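Local coordinates for beta-glucosidase (PDB 6JXG), which probably hydrolyses terminal, non-reducing beta-D-glucosyl residues of its substrates with release of beta-D-glucose, as a secreted family 3 glycoside hydrolase of cellulose breakdown, at residues A15-L20 and M284-L289; L20-K25 and V276-L281; D232-H237 and A250-N255. All coordinates share one frame; numbering follows the deposited sequence.

Interaction 1: residues A15-L20 and M284-L289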
loop_
_atom_site.group_PDB
_atom_site.type_symbol
_atom_site.label_atom_id
_atom_site.label_comp_id
_atom_site.label_asym_id
_atom_site.label_seq_id
_atom_site.Cartn_x
_atom_site.Cartn_y
_atom_site.Cartn_z
ATOM N N ALA A 15 -31.714 14.832 6.446
ATOM C CA ALA A 15 -33.122 14.453 6.337
ATOM C C ALA A 15 -33.405 13.099 6.978
ATOM O O ALA A 15 -34.391 12.931 7.685
ATOM C CB ALA A 15 -33.557 14.433 4.912
ATOM N N ALA A 16 -32.544 12.116 6.738
ATOM C CA ALA A 16 -32.676 10.826 7.394
ATOM C C ALA A 16 -32.534 10.876 8.920
ATOM O O ALA A 16 -33.350 10.254 9.674
ATOM C CB ALA A 16 -31.677 9.819 6.756
ATOM N N LEU A 17 -31.543 11.623 9.393
ATOM C CA LEU A 17 -31.292 11.771 10.817
ATOM C C LEU A 17 -32.582 12.200 11.567
ATOM O O LEU A 17 -32.842 11.799 12.712
ATOM C CB LEU A 17 -30.193 12.801 11.059
ATOM C CG LEU A 17 -29.723 12.991 12.500
ATOM C CD1 LEU A 17 -28.866 11.859 13.000
ATOM C CD2 LEU A 17 -29.009 14.320 12.716
ATOM N N ALA A 18 -33.322 13.106 10.942
ATOM C CA ALA A 18 -34.528 13.653 11.546
ATOM C C ALA A 18 -35.638 12.558 11.786
ATOM O O ALA A 18 -36.517 12.734 12.582
ATOM C CB ALA A 18 -35.054 14.761 10.671
ATOM N N LYS A 19 -35.558 11.429 11.135
ATOM C CA LYS A 19 -36.515 10.355 11.339
ATOM C C LYS A 19 -36.118 9.324 12.369
ATOM O O LYS A 19 -36.838 8.367 12.555
ATOM C CB LYS A 19 -36.754 9.659 10.049
ATOM C CG LYS A 19 -37.181 10.683 9.038
ATOM C CD LYS A 19 -38.087 10.109 8.023
ATOM C CE LYS A 19 -37.377 9.232 7.071
ATOM N NZ LYS A 19 -38.439 8.301 6.556
ATOM N N LEU A 20 -34.963 9.485 12.985
ATOM C CA LEU A 20 -34.394 8.420 13.817
ATOM C C LEU A 20 -34.591 8.602 15.280
ATOM O O LEU A 20 -34.503 9.705 15.790
ATOM C CB LEU A 20 -32.887 8.318 13.554
ATOM C CG LEU A 20 -32.451 7.972 12.162
ATOM C CD1 LEU A 20 -30.955 7.796 12.081
ATOM C CD2 LEU A 20 -33.169 6.699 11.672
ATOM N N MET A 284 -22.104 11.855 14.434
ATOM C CA MET A 284 -21.610 10.525 14.025
ATOM C C MET A 284 -22.494 9.920 12.958
ATOM O O MET A 284 -22.043 9.469 11.929
ATOM C CB MET A 284 -21.628 9.572 15.208
ATOM C CG MET A 284 -20.649 9.782 16.310
ATOM S SD MET A 284 -21.069 8.539 17.602
ATOM C CE MET A 284 -20.151 9.008 19.005
ATOM N N VAL A 285 -23.792 9.918 13.207
ATOM C CA VAL A 285 -24.774 9.389 12.269
ATOM C C VAL A 285 -24.873 10.144 10.998
ATOM O O VAL A 285 -25.004 9.537 9.928
ATOM C CB VAL A 285 -26.153 9.274 12.947
ATOM C CG1 VAL A 285 -27.156 8.682 11.956
ATOM C CG2 VAL A 285 -26.037 8.322 14.123
ATOM N N THR A 286 -24.831 11.486 11.076
ATOM C CA THR A 286 -24.851 12.289 9.910
ATOM C C THR A 286 -23.688 11.924 8.973
ATOM O O THR A 286 -23.887 11.801 7.783
ATOM C CB THR A 286 -24.800 13.796 10.220
ATOM O OG1 THR A 286 -25.880 14.180 11.104
ATOM C CG2 THR A 286 -24.898 14.580 8.970
ATOM N N ARG A 287 -22.523 11.698 9.561
ATOM C CA ARG A 287 -21.327 11.386 8.796
ATOM C C ARG A 287 -21.431 9.996 8.105
ATOM O O ARG A 287 -21.133 9.846 6.917
ATOM C CB ARG A 287 -20.113 11.444 9.688
ATOM C CG ARG A 287 -19.685 12.863 10.103
ATOM C CD ARG A 287 -18.598 12.871 11.155
ATOM N NE ARG A 287 -18.100 14.221 11.371
ATOM C CZ ARG A 287 -17.301 14.916 10.554
ATOM N NH1 ARG A 287 -16.784 14.366 9.478
ATOM N NH2 ARG A 287 -16.999 16.177 10.876
ATOM N N ILE A 288 -21.822 8.981 8.868
ATOM C CA ILE A 288 -21.982 7.606 8.381
ATOM C C ILE A 288 -22.986 7.558 7.214
ATOM O O ILE A 288 -22.688 7.028 6.134
ATOM C CB ILE A 288 -22.469 6.663 9.503
ATOM C CG1 ILE A 288 -21.427 6.610 10.621
ATOM C CG2 ILE A 288 -22.707 5.245 8.955
ATOM C CD1 ILE A 288 -21.882 6.128 11.971
ATOM N N LEU A 289 -24.117 8.231 7.420
ATOM C CA LEU A 289 -25.160 8.297 6.377
ATOM C C LEU A 289 -24.661 9.133 5.187
ATOM O O LEU A 289 -24.951 8.813 4.043
ATOM C CB LEU A 289 -26.497 8.861 6.954
ATOM C CG LEU A 289 -27.148 7.986 8.045
ATOM C CD1 LEU A 289 -28.453 8.659 8.431
ATOM C CD2 LEU A 289 -27.438 6.547 7.592
#
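No flat group meets another between 15-20 and 284-289: there is no aromatic face or edge and no amide plane in this contact, and aliphatic branches do the touching. It is helix packing in the N-terminal, TIM-barrel part of this family 3 enzyme, where the last part of helix 7-17 and the turn from Leu17 to Leu20 rest on helix 278-294. Leu17 carries the contact. Its CG stands anti to the backbone N (chi1 -175°), which sends the two methyls outward to the opposing helix. CD1 crosses Val285 obliquely, lying 3.7 Å from Val285 CB, and a beta-branched valine suits this place because it offers a short, stiff surface. The other methyl, Leu17 CD2, reaches Thr286 OG1 at 3.5 Å. This is a van der Waals touch, since the threonine hydroxyl bonds to Asp282 O of its own helix and can therefore sit beside a hydrocarbon without losing its polar partner.

The type I turn, closed by a bond from Leu20 N to Leu17 O of 3.2 Å, brings the second leucine back to the same valine. Leu20 and Val285 meet tip to tip, with Leu20 CD1 3.9 Å from Val285 CG1. One helical turn beyond Val285, Leu289 has its CG anti to the carbonyl carbon (chi1 -64°) and extends toward the first helix. The small side chain of Ala16 lets this longer one approach, so that Leu289 CD1 lies 3.8 Å from Ala16 CB.

Interaction 2: residues L20-K25 and V276-L281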
loop_
_atom_site.group_PDB
_atom_site.type_symbol
_atom_site.label_atom_id
_atom_site.label_comp_id
_atom_site.label_asym_id
_atom_site.label_seq_id
_atom_site.Cartn_x
_atom_site.Cartn_y
_atom_site.Cartn_z
ATOM N N LEU A 20 -34.963 9.485 12.985
ATOM C CA LEU A 20 -34.394 8.420 13.817
ATOM C C LEU A 20 -34.591 8.602 15.280
ATOM O O LEU A 20 -34.503 9.705 15.790
ATOM C CB LEU A 20 -32.887 8.318 13.554
ATOM C CG LEU A 20 -32.451 7.972 12.162
ATOM C CD1 LEU A 20 -30.955 7.796 12.081
ATOM C CD2 LEU A 20 -33.169 6.699 11.672
ATOM N N SER A 21 -34.832 7.506 15.991
ATOM C CA SER A 21 -34.775 7.554 17.444
ATOM C C SER A 21 -33.345 7.482 17.930
ATOM O O SER A 21 -32.458 7.181 17.179
ATOM C CB SER A 21 -35.522 6.390 18.002
ATOM O OG SER A 21 -34.765 5.208 17.743
ATOM N N ASN A 22 -33.140 7.694 19.227
ATOM C CA ASN A 22 -31.801 7.536 19.781
ATOM C C ASN A 22 -31.355 6.099 19.771
ATOM O O ASN A 22 -30.197 5.828 19.520
ATOM C CB ASN A 22 -31.703 8.098 21.195
ATOM C CG ASN A 22 -31.031 9.435 21.224
ATOM O OD1 ASN A 22 -30.845 10.104 20.193
ATOM N ND2 ASN A 22 -30.661 9.835 22.396
ATOM N N THR A 23 -32.270 5.156 19.962
ATOM C CA THR A 23 -31.878 3.769 19.807
ATOM C C THR A 23 -31.519 3.451 18.346
ATOM O O THR A 23 -30.583 2.664 18.101
ATOM C CB THR A 23 -32.888 2.762 20.421
ATOM O OG1 THR A 23 -34.065 2.782 19.651
ATOM C CG2 THR A 23 -33.280 3.108 21.840
ATOM N N ASP A 24 -32.228 4.023 17.367
ATOM C CA ASP A 24 -31.799 3.859 15.937
ATOM C C ASP A 24 -30.357 4.379 15.730
ATOM O O ASP A 24 -29.506 3.714 15.130
ATOM C CB ASP A 24 -32.663 4.606 14.957
ATOM C CG ASP A 24 -34.148 4.164 14.935
ATOM O OD1 ASP A 24 -34.434 2.993 15.177
ATOM O OD2 ASP A 24 -35.004 5.052 14.694
ATOM N N LYS A 25 -30.118 5.578 16.252
ATOM C CA LYS A 25 -28.797 6.268 16.146
ATOM C C LYS A 25 -27.703 5.436 16.776
ATOM O O LYS A 25 -26.672 5.206 16.165
ATOM C CB LYS A 25 -28.867 7.649 16.785
ATOM C CG LYS A 25 -29.774 8.577 15.986
ATOM C CD LYS A 25 -29.955 9.925 16.666
ATOM C CE LYS A 25 -31.031 10.676 15.940
ATOM N NZ LYS A 25 -31.077 12.005 16.494
ATOM N N VAL A 276 -21.488 13.055 27.285
ATOM C CA VAL A 276 -21.415 13.133 25.804
ATOM C C VAL A 276 -22.640 13.934 25.336
ATOM O O VAL A 276 -23.746 13.654 25.721
ATOM C CB VAL A 276 -21.481 11.740 25.146
ATOM C CG1 VAL A 276 -21.503 11.846 23.647
ATOM C CG2 VAL A 276 -20.234 10.884 25.533
ATOM N N ALA A 277 -22.434 14.884 24.464
ATOM C CA ALA A 277 -23.510 15.645 23.904
ATOM C C ALA A 277 -24.315 14.874 22.871
ATOM O O ALA A 277 -23.767 14.132 22.059
ATOM C CB ALA A 277 -22.972 16.870 23.267
ATOM N N GLN A 278 -25.628 15.018 22.941
ATOM C CA GLN A 278 -26.499 14.531 21.856
ATOM C C GLN A 278 -25.973 14.934 20.491
ATOM O O GLN A 278 -26.029 14.126 19.582
ATOM C CB GLN A 278 -27.911 15.117 21.991
ATOM C CG GLN A 278 -28.921 14.675 20.890
ATOM C CD GLN A 278 -29.214 13.197 20.990
ATOM O OE1 GLN A 278 -29.333 12.671 22.086
ATOM N NE2 GLN A 278 -29.260 12.503 19.858
ATOM N N SER A 279 -25.475 16.167 20.354
ATOM C CA SER A 279 -24.951 16.651 19.098
ATOM C C SER A 279 -23.787 15.771 18.545
ATOM O O SER A 279 -23.581 15.670 17.299
ATOM C CB SER A 279 -24.484 18.082 19.251
ATOM O OG SER A 279 -23.382 18.118 20.148
ATOM N N ARG A 280 -23.066 15.140 19.452
ATOM C CA ARG A 280 -21.923 14.303 19.069
ATOM C C ARG A 280 -22.445 13.030 18.406
ATOM O O ARG A 280 -22.015 12.649 17.296
ATOM C CB ARG A 280 -20.987 14.021 20.266
ATOM C CG ARG A 280 -19.706 13.170 19.896
ATOM C CD ARG A 280 -18.659 13.956 19.094
ATOM N NE ARG A 280 -18.834 13.772 17.680
ATOM C CZ ARG A 280 -18.534 12.620 17.044
ATOM N NH1 ARG A 280 -17.937 11.635 17.681
ATOM N NH2 ARG A 280 -18.779 12.496 15.758
ATOM N N LEU A 281 -23.413 12.393 19.032
ATOM C CA LEU A 281 -24.051 11.205 18.350
ATOM C C LEU A 281 -24.736 11.556 17.000
ATOM O O LEU A 281 -24.632 10.832 15.995
ATOM C CB LEU A 281 -25.065 10.506 19.277
ATOM C CG LEU A 281 -25.970 9.392 18.760
ATOM C CD1 LEU A 281 -25.153 8.228 18.207
ATOM C CD2 LEU A 281 -26.864 8.912 19.881
#
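Two side-chain amides pair reciprocally here, each giving one N-H and taking one. Gln278 NE2 donates to Asn22 OD1 over 2.9 Å, and Asn22 ND2 donates back to Gln278 OE1 over 3.1 Å. The groups meet tip to tip with planes only 19° apart, and both carbonyl oxygens are approached in plane, on a lone pair. The return bond is the straighter, 163° at its hydrogen against 141° for the other. Gln278 reaches across because its chain bends at chi2. Its NE2 also bonds Asp282 OD1, which helps fix which end of the amide is nitrogen.

The pair joins the first turns of two helices, 22-29 and 278-294, in the N-terminal part of this family 3 enzyme. Helix 22-29 begins with a capping box: Ser21 OG, at the N-cap, accepts from Asp24 N at 2.8 Å, while Asp24 OD2, met from above the carboxylate plane, accepts from Ser21 N at 2.8 Å. Serine and aspartate suit these places because their short side chains reach the N-H groups of a helix start.

Further along the two helices, at Lys25 and Leu281, the contact turns apolar. Lys25 is extended beyond CG and takes its ammonium to a salt bridge with Asp282, leaving its aliphatic base to the leucine of the other helix. Leu281, with CG anti to the backbone N, sets CD2 3.9 Å from Lys25 CB.

Interaction 3: residues D232-H237 and A250-N255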
loop_
_atom_site.group_PDB
_atom_site.type_symbol
_atom_site.label_atom_id
_atom_site.label_comp_id
_atom_site.label_asym_id
_atom_site.label_seq_id
_atom_site.Cartn_x
_atom_site.Cartn_y
_atom_site.Cartn_z
ATOM N N ASP A 232 -10.296 0.564 14.558
ATOM C CA ASP A 232 -9.748 -0.740 14.323
ATOM C C ASP A 232 -10.441 -1.668 15.326
ATOM O O ASP A 232 -11.129 -1.205 16.258
ATOM C CB ASP A 232 -8.209 -0.724 14.397
ATOM C CG ASP A 232 -7.546 -1.834 13.585
ATOM O OD1 ASP A 232 -8.193 -2.868 13.339
ATOM O OD2 ASP A 232 -6.336 -1.694 13.235
ATOM N N TRP A 233 -10.290 -2.983 15.113
ATOM C CA TRP A 233 -11.153 -3.938 15.740
ATOM C C TRP A 233 -10.787 -4.063 17.211
ATOM O O TRP A 233 -9.736 -4.554 17.591
ATOM C CB TRP A 233 -11.199 -5.252 15.008
ATOM C CG TRP A 233 -12.354 -5.416 14.050
ATOM C CD1 TRP A 233 -13.087 -6.538 13.912
ATOM C CD2 TRP A 233 -12.853 -4.490 13.043
ATOM N NE1 TRP A 233 -14.040 -6.385 12.941
ATOM C CE2 TRP A 233 -13.919 -5.142 12.379
ATOM C CE3 TRP A 233 -12.495 -3.198 12.625
ATOM C CZ2 TRP A 233 -14.649 -4.543 11.350
ATOM C CZ3 TRP A 233 -13.209 -2.603 11.609
ATOM C CH2 TRP A 233 -14.285 -3.285 10.964
ATOM N N ALA A 234 -11.752 -3.622 18.023
ATOM C CA ALA A 234 -11.620 -3.510 19.481
ATOM C C ALA A 234 -10.532 -2.498 19.879
ATOM O O ALA A 234 -9.839 -2.694 20.894
ATOM C CB ALA A 234 -11.389 -4.869 20.139
ATOM N N ALA A 235 -10.363 -1.441 19.079
ATOM C CA ALA A 235 -9.362 -0.388 19.375
ATOM C C ALA A 235 -10.037 0.726 20.194
ATOM O O ALA A 235 -9.386 1.678 20.624
ATOM C CB ALA A 235 -8.704 0.170 18.099
ATOM N N GLN A 236 -11.359 0.599 20.460
ATOM C CA GLN A 236 -12.062 1.573 21.311
ATOM C C GLN A 236 -11.774 1.149 22.780
ATOM O O GLN A 236 -11.802 -0.043 23.077
ATOM C CB GLN A 236 -13.578 1.552 21.089
ATOM C CG GLN A 236 -14.417 2.392 22.021
ATOM C CD GLN A 236 -15.913 2.256 21.748
ATOM O OE1 GLN A 236 -16.640 3.255 21.626
ATOM N NE2 GLN A 236 -16.366 1.034 21.654
ATOM N N HIS A 237 -11.535 2.107 23.663
ATOM C CA HIS A 237 -11.181 1.832 25.055
ATOM C C HIS A 237 -12.192 2.330 26.039
ATOM O O HIS A 237 -12.312 1.737 27.107
ATOM C CB HIS A 237 -9.814 2.457 25.439
ATOM C CG HIS A 237 -8.713 1.815 24.695
ATOM N ND1 HIS A 237 -8.040 0.726 25.179
ATOM C CD2 HIS A 237 -8.342 1.948 23.400
ATOM C CE1 HIS A 237 -7.216 0.268 24.249
ATOM N NE2 HIS A 237 -7.398 0.986 23.156
ATOM N N ALA A 250 -17.929 2.112 16.171
ATOM C CA ALA A 250 -17.164 1.202 17.002
ATOM C C ALA A 250 -17.254 -0.206 16.475
ATOM O O ALA A 250 -18.332 -0.788 16.510
ATOM C CB ALA A 250 -17.639 1.237 18.454
ATOM N N MET A 251 -16.143 -0.738 15.997
ATOM C CA MET A 251 -16.133 -2.088 15.473
ATOM C C MET A 251 -15.184 -2.987 16.282
ATOM O O MET A 251 -14.119 -2.539 16.610
ATOM C CB MET A 251 -15.634 -2.047 14.019
ATOM C CG MET A 251 -16.690 -1.570 13.049
ATOM S SD MET A 251 -17.985 -2.848 12.902
ATOM C CE MET A 251 -19.407 -1.784 12.736
ATOM N N PRO A 252 -15.471 -4.307 16.426
ATOM C CA PRO A 252 -16.733 -4.921 15.915
ATOM C C PRO A 252 -17.955 -4.630 16.753
ATOM O O PRO A 252 -19.068 -5.161 16.438
ATOM C CB PRO A 252 -16.429 -6.415 15.934
ATOM C CG PRO A 252 -15.393 -6.587 17.009
ATOM C CD PRO A 252 -14.542 -5.326 16.980
ATOM N N GLY A 253 -17.773 -3.785 17.813
ATOM C CA GLY A 253 -18.842 -3.353 18.737
ATOM C C GLY A 253 -18.587 -3.823 20.172
ATOM O O GLY A 253 -18.803 -3.060 21.153
ATOM N N ASP A 254 -18.156 -5.082 20.306
ATOM C CA ASP A 254 -17.724 -5.629 21.562
ATOM C C ASP A 254 -16.223 -5.937 21.520
ATOM O O ASP A 254 -15.505 -5.693 20.484
ATOM C CB ASP A 254 -18.543 -6.867 21.966
ATOM C CG ASP A 254 -18.398 -8.032 21.002
ATOM O OD1 ASP A 254 -19.054 -9.037 21.326
ATOM O OD2 ASP A 254 -17.640 -7.967 19.980
ATOM N N ASN A 255 -15.699 -6.486 22.610
ATOM C CA ASN A 255 -14.273 -6.785 22.613
ATOM C C ASN A 255 -14.034 -8.184 22.061
ATOM O O ASN A 255 -13.924 -9.137 22.842
ATOM C CB ASN A 255 -13.670 -6.617 23.999
ATOM C CG ASN A 255 -12.194 -7.014 24.051
ATOM O OD1 ASN A 255 -11.703 -7.480 25.080
ATOM N ND2 ASN A 255 -11.515 -6.965 22.924
HETATM O O HOH W 1 -18.936 -0.392 21.496
HETATM O O HOH W 2 -13.564 -0.932 19.127
HETATM O O HOH W 3 -15.653 -1.649 21.723
#
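A type II beta turn from Asp232 to Ala235 presents the N-H of Ala234 to Met251 O, the carbonyl oxygen of the cis peptide bond that leads into Pro252, 3.0 Å away and nearly straight at 168°, on a lone pair in the carbonyl plane. The turn follows strand 228-231, and the run Ser231, Asp232, Trp233 belongs to the sequence signature of glycoside hydrolase family 3.

Trp233 lies alongside Met251, and two neighbours lie over one face of its indole. Met251 CB sits 3.4 Å from the centroid of the Trp233 six-membered ring, almost on its normal, and Pro252 CD rests 3.9 Å from the centroid of the five-membered ring, both CH-pi contacts. The bent methionine chain adds an oblique Met-aromatic contact. Trp34 meets the indole at about a right angle, and Trp233 NE1 bonds Val40 O. An alanine at Trp233 would probably leave Met251 and Pro252 without their packing surface and Val40 O without this N-H, loosening the loop pair.

Gln236, extended beyond CG, gives NE2 to two waters that bond to Gly253 O, one of them weakly, while its OE1 is held by Ser242. Gly253 has backbone angles (phi 117°, psi -43°) at which a CB would jam against the preceding carbonyl.

Met251 O also accepts from a water that Gln236 N holds, so two donors, one N-H and one water, grip this carbonyl oxygen. Asp232 OD1 takes the N-H of Trp233 at 2.7 Å on its anti lone pair, which would be expected to stabilise a charged carboxylate.

From the N terminus, helix 7-17 and the turn that leaves it reach the partner of interaction 1, helix 278-294, closing a loop of more than 260 residues. The shared Leu20 leads on to helix 22-29, the first partner of interaction 2, whose loop lies wholly within the first. Interaction 3 joins 232-237 to 250-255 around helix 239-245 and sits inside both, so the three loops nest and none cross. Lys25 packs on both Leu17 and Val285, so helices 7-17, 22-29 and 278-294 pack together. The centre of interaction 3 lies about 21 Å from that of interaction 1 and about 19 Å from that of interaction 2, yet Ala250 bonds to the backbone of Val29 and Gly31.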